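PDB 6Q9M: RIM-binding protein, isoform F, which probably serves as a scaffold of the presynaptic active zone, coupling the recruitment of synaptic vesicles to their release sites through an array of fibronectin type III domains. Local coordinates for residues V44-V49 and A62-V67; H73-R78 and M94-D99. One frame throughout, in Å; residues are numbered along the deposited sequence.

Contact 1 (V44-V49 and A62-V67); sequences VYVDGV and ALIEGV
Val-44 meets Ile-64 through methyl groups: CG1 of Val-44, anti to its backbone N (chi1 -173°), lies 3.7 Å from CD1 of Ile-64, the two side chains crossing at a slant. The other branch of Val-44 makes a looser contact, CG2 standing 4.5 Å from CB of Ala-62. Two residues on, Val-46 points the same way and reaches Ile-64 tip to tip, its CG2 3.9 Å from the CG2 of that residue. Its second methyl, CG1, touches CG1 of Val-67 at 4.3 Å, so Val-46 spans both Ile-64 and the residue beyond Gly-66. From Val-46 the chain reverses in a type I' turn closed by Val-49, with Gly-48 at positive phi. No hydrogen bond joins the two segments; their strand axes pass 9.5 Å apart at 33°, as expected of facing sheets in a beta-sandwich. The contact is thus apolar core packing of a fibronectin type III domain. Val-44 and Ile-64 also both touch Ile-26 of strand 23-29, beside strand 61-65 in one sheet, while Val-46 rests on Ile-75 of strand 73-81 and on Lys-51 of strand 49-55, which flank strand 39-46 in the other.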
# COMPACT_ATOMS: atom_id res chain seq x y z
N VAL A 44 -10.44 -13.93 11.96
CA VAL A 44 -10.25 -12.77 12.83
C VAL A 44 -8.78 -12.67 13.19
O VAL A 44 -8.19 -13.64 13.69
CB VAL A 44 -11.12 -12.86 14.08
CG1 VAL A 44 -11.02 -11.56 14.86
CG2 VAL A 44 -12.56 -13.14 13.68
N TYR A 45 -8.18 -11.52 12.92
CA TYR A 45 -6.77 -11.26 13.20
C TYR A 45 -6.62 -10.18 14.26
O TYR A 45 -7.42 -9.24 14.33
CB TYR A 45 -6.02 -10.83 11.95
CG TYR A 45 -5.94 -11.91 10.90
CD1 TYR A 45 -7.02 -12.16 10.07
CD2 TYR A 45 -4.79 -12.66 10.73
CE1 TYR A 45 -6.96 -13.14 9.11
CE2 TYR A 45 -4.73 -13.64 9.76
CZ TYR A 45 -5.82 -13.87 8.95
OH TYR A 45 -5.78 -14.84 7.98
N VAL A 46 -5.56 -10.30 15.05
CA VAL A 46 -5.14 -9.25 15.98
C VAL A 46 -3.66 -9.02 15.76
O VAL A 46 -2.85 -9.95 15.87
CB VAL A 46 -5.44 -9.63 17.45
CG1 VAL A 46 -4.91 -8.59 18.40
CG2 VAL A 46 -6.94 -9.81 17.66
N ASP A 47 -3.30 -7.78 15.42
CA ASP A 47 -1.94 -7.42 15.01
C ASP A 47 -1.35 -8.46 14.06
O ASP A 47 -0.22 -8.90 14.21
CB ASP A 47 -1.03 -7.21 16.21
CG ASP A 47 -1.69 -6.39 17.32
OD1 ASP A 47 -2.53 -5.53 16.99
OD2 ASP A 47 -1.37 -6.62 18.51
N GLY A 48 -2.15 -8.87 13.08
CA GLY A 48 -1.68 -9.78 12.06
C GLY A 48 -1.74 -11.26 12.40
O GLY A 48 -1.49 -12.08 11.51
N VAL A 49 -2.03 -11.63 13.65
CA VAL A 49 -2.07 -13.03 14.06
C VAL A 49 -3.51 -13.53 14.02
O VAL A 49 -4.42 -12.89 14.57
CB VAL A 49 -1.47 -13.21 15.46
CG1 VAL A 49 -1.61 -14.65 15.93
CG2 VAL A 49 -0.01 -12.79 15.48
N ALA A 62 -17.54 -12.40 17.82
CA ALA A 62 -16.41 -13.19 18.28
C ALA A 62 -15.87 -12.61 19.58
O ALA A 62 -15.85 -11.39 19.78
CB ALA A 62 -15.29 -13.24 17.23
N LEU A 63 -15.42 -13.51 20.45
CA LEU A 63 -14.73 -13.18 21.69
C LEU A 63 -13.26 -13.55 21.50
O LEU A 63 -12.94 -14.73 21.32
CB LEU A 63 -15.34 -13.92 22.88
CG LEU A 63 -14.74 -13.66 24.26
CD1 LEU A 63 -15.09 -12.25 24.75
CD2 LEU A 63 -15.18 -14.72 25.27
N ILE A 64 -12.38 -12.56 21.49
CA ILE A 64 -10.96 -12.79 21.26
C ILE A 64 -10.22 -12.74 22.58
O ILE A 64 -10.19 -11.70 23.25
CB ILE A 64 -10.38 -11.78 20.27
CG1 ILE A 64 -11.36 -11.54 19.12
CG2 ILE A 64 -9.04 -12.28 19.76
CD1 ILE A 64 -11.02 -10.30 18.29
N GLU A 65 -9.60 -13.85 22.95
CA GLU A 65 -8.79 -13.94 24.14
C GLU A 65 -7.36 -13.49 23.86
O GLU A 65 -6.96 -13.27 22.71
CB GLU A 65 -8.81 -15.36 24.69
CG GLU A 65 -10.20 -15.82 25.07
CD GLU A 65 -10.65 -15.22 26.38
OE1 GLU A 65 -11.84 -15.39 26.72
OE2 GLU A 65 -9.82 -14.57 27.06
N GLY A 66 -6.58 -13.34 24.93
CA GLY A 66 -5.20 -12.90 24.84
C GLY A 66 -5.03 -11.59 24.11
O GLY A 66 -4.25 -11.51 23.15
N VAL A 67 -5.77 -10.55 24.50
CA VAL A 67 -5.63 -9.22 23.91
C VAL A 67 -5.51 -8.23 25.06
O VAL A 67 -6.51 -7.84 25.67
CB VAL A 67 -6.80 -8.85 22.99
CG1 VAL A 67 -6.51 -7.55 22.26
CG2 VAL A 67 -7.05 -9.97 22.01

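Contact 2 (H73-R78 and M94-D99); sequences HRISVR and MIIGRD
Arg-74 and Ile-95 face each other as a non-hydrogen-bonded antiparallel pair, their CA atoms 4.3 Å apart. The arginine chain leaves the backbone extended, CG anti to N (chi1 177°), then a bend at chi3 (-66°) turns NE back from the extended line; the guanidinium beyond it has one face over Ile-95. CG1 of Ile-95 sits 3.7 Å from the guanidinium plane, offset toward its rim, and CD1 of Ile-95 lies 3.3 Å from NH2 of Arg-74. NH1 is bonded to Pro-124 O and Thr-93 OG1, which would fix the rotation of the group. An alanine here would probably leave Ile-95 without the flat cover over its CG1 and CD1, and Pro-124 O and Thr-93 OG1 without their shared donor.

One hydrogen-bonded pair flanks it on either side, His-73 with Ile-96 and Ile-75 with Met-94, four backbone bonds in all. On the other face, which carries Ile-75, Met-94, Ile-96 and, at one end, His-73, the two isoleucines cross with CD1 against CD1 at 3.5 Å. CG1 of Ile-96 stands between its own N and carbonyl carbon (chi1 64°), where it also lies 4.0 Å from CB of His-73. ND1 of His-73 is bonded to OD2 of Asp-47, in the turn that follows strand 39-46.

The strands form a hairpin at one margin of the four-stranded sheet, with 93-96 outermost within the chain. Met-94 and Ile-96 pack on strand 12-20 and Ile-75 on Val-24 and Ile-26 of strand 23-29, joining this edge of the fibronectin type III sandwich to the facing sheet, whereas Arg-74 reaches Pro-124 beyond strand 118-123.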
# COMPACT_ATOMS: atom_id res chain seq x y z
N HIS A 73 -4.08 -2.03 19.67
CA HIS A 73 -4.17 -3.20 18.81
C HIS A 73 -4.90 -2.86 17.52
O HIS A 73 -5.76 -1.98 17.49
CB HIS A 73 -4.90 -4.35 19.51
CG HIS A 73 -4.17 -4.90 20.69
ND1 HIS A 73 -3.06 -5.70 20.58
CD2 HIS A 73 -4.38 -4.73 22.02
CE1 HIS A 73 -2.62 -6.02 21.78
NE2 HIS A 73 -3.41 -5.45 22.67
N ARG A 74 -4.58 -3.61 16.47
CA ARG A 74 -5.32 -3.56 15.22
C ARG A 74 -6.05 -4.87 15.05
O ARG A 74 -5.43 -5.94 15.03
CB ARG A 74 -4.41 -3.32 14.02
CG ARG A 74 -5.20 -3.33 12.71
CD ARG A 74 -4.34 -3.16 11.48
NE ARG A 74 -3.73 -1.83 11.43
CZ ARG A 74 -4.36 -0.72 11.04
NH1 ARG A 74 -5.64 -0.76 10.68
NH2 ARG A 74 -3.72 0.43 11.02
N ILE A 75 -7.38 -4.80 14.96
CA ILE A 75 -8.20 -5.97 14.72
C ILE A 75 -8.78 -5.90 13.32
O ILE A 75 -9.18 -4.82 12.85
CB ILE A 75 -9.30 -6.07 15.79
CG1 ILE A 75 -8.58 -6.10 17.15
CG2 ILE A 75 -10.21 -7.31 15.51
CD1 ILE A 75 -9.44 -6.37 18.33
N SER A 76 -8.82 -7.04 12.66
CA SER A 76 -9.27 -7.08 11.28
C SER A 76 -9.98 -8.40 11.04
O SER A 76 -9.70 -9.39 11.73
CB SER A 76 -8.08 -6.88 10.34
OG SER A 76 -7.32 -8.08 10.28
N VAL A 77 -10.90 -8.42 10.08
CA VAL A 77 -11.63 -9.63 9.72
C VAL A 77 -11.55 -9.85 8.22
O VAL A 77 -11.73 -8.92 7.42
CB VAL A 77 -13.11 -9.55 10.17
CG1 VAL A 77 -13.83 -10.87 9.86
CG2 VAL A 77 -13.22 -9.22 11.67
N ARG A 78 -11.30 -11.10 7.83
CA ARG A 78 -11.13 -11.48 6.44
C ARG A 78 -12.19 -12.48 6.04
O ARG A 78 -12.45 -13.44 6.78
CB ARG A 78 -9.75 -12.08 6.20
CG ARG A 78 -8.61 -11.13 6.41
CD ARG A 78 -7.33 -11.67 5.81
NE ARG A 78 -6.20 -11.26 6.63
CZ ARG A 78 -4.94 -11.60 6.40
NH1 ARG A 78 -4.63 -12.38 5.36
NH2 ARG A 78 -3.99 -11.17 7.22
N MET A 94 -9.90 -2.13 12.31
CA MET A 94 -10.05 -1.05 13.27
C MET A 94 -8.97 -1.17 14.34
O MET A 94 -8.47 -2.26 14.64
CB MET A 94 -11.44 -1.06 13.93
CG MET A 94 -11.67 -2.27 14.83
SD MET A 94 -13.22 -2.15 15.79
CE MET A 94 -13.13 -3.69 16.71
N ILE A 95 -8.61 -0.03 14.91
CA ILE A 95 -7.62 0.03 15.97
C ILE A 95 -8.31 0.38 17.27
O ILE A 95 -9.19 1.25 17.30
CB ILE A 95 -6.53 1.06 15.63
CG1 ILE A 95 -5.83 0.67 14.32
CG2 ILE A 95 -5.53 1.17 16.77
CD1 ILE A 95 -4.95 1.76 13.76
N ILE A 96 -7.92 -0.33 18.33
CA ILE A 96 -8.46 -0.13 19.67
C ILE A 96 -7.29 0.08 20.63
O ILE A 96 -6.15 -0.25 20.33
CB ILE A 96 -9.31 -1.33 20.11
CG1 ILE A 96 -8.40 -2.56 20.20
CG2 ILE A 96 -10.43 -1.57 19.13
CD1 ILE A 96 -9.11 -3.79 20.72
N GLY A 97 -7.60 0.66 21.79
CA GLY A 97 -6.63 0.86 22.85
C GLY A 97 -6.31 2.34 23.05
O GLY A 97 -6.71 3.21 22.27
N ARG A 98 -5.56 2.59 24.12
CA ARG A 98 -4.98 3.90 24.43
C ARG A 98 -6.02 5.01 24.27
O ARG A 98 -6.94 5.13 25.09
CB ARG A 98 -3.70 4.05 23.56
CG ARG A 98 -3.15 5.41 23.02
CD ARG A 98 -2.97 6.53 24.05
NE ARG A 98 -3.31 7.84 23.48
CZ ARG A 98 -2.96 9.01 24.00
NH1 ARG A 98 -2.24 9.05 25.11
NH2 ARG A 98 -3.32 10.14 23.41
N ASP A 99 -5.90 5.80 23.22
CA ASP A 99 -6.76 6.88 22.79
C ASP A 99 -6.44 6.92 21.31
O ASP A 99 -5.70 7.77 20.82
CB ASP A 99 -6.47 8.21 23.49
CG ASP A 99 -7.73 9.05 23.69
OD1 ASP A 99 -8.62 9.01 22.81
OD2 ASP A 99 -7.81 9.76 24.71

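Contact 1 and contact 2 lie with their centres about 9 Å apart in the first fibronectin type III domain. Along the chain they come in series, contact 1 closing before strand 73-81 opens contact 2. Strands 39-46 and 73-81 are neighbours in the four-stranded sheet: contact 1 packs this sheet against strand 61-65 of the other, whereas contact 2 adds strand 93-96 at its margin. Asp-47 joins the two contacts directly, its backbone N bonded to Arg-74 O. Val-67 packs on His-73, and Tyr-45 makes a cation-pi contact with Arg-78. Together they join strand pairing within one sheet to core packing between both.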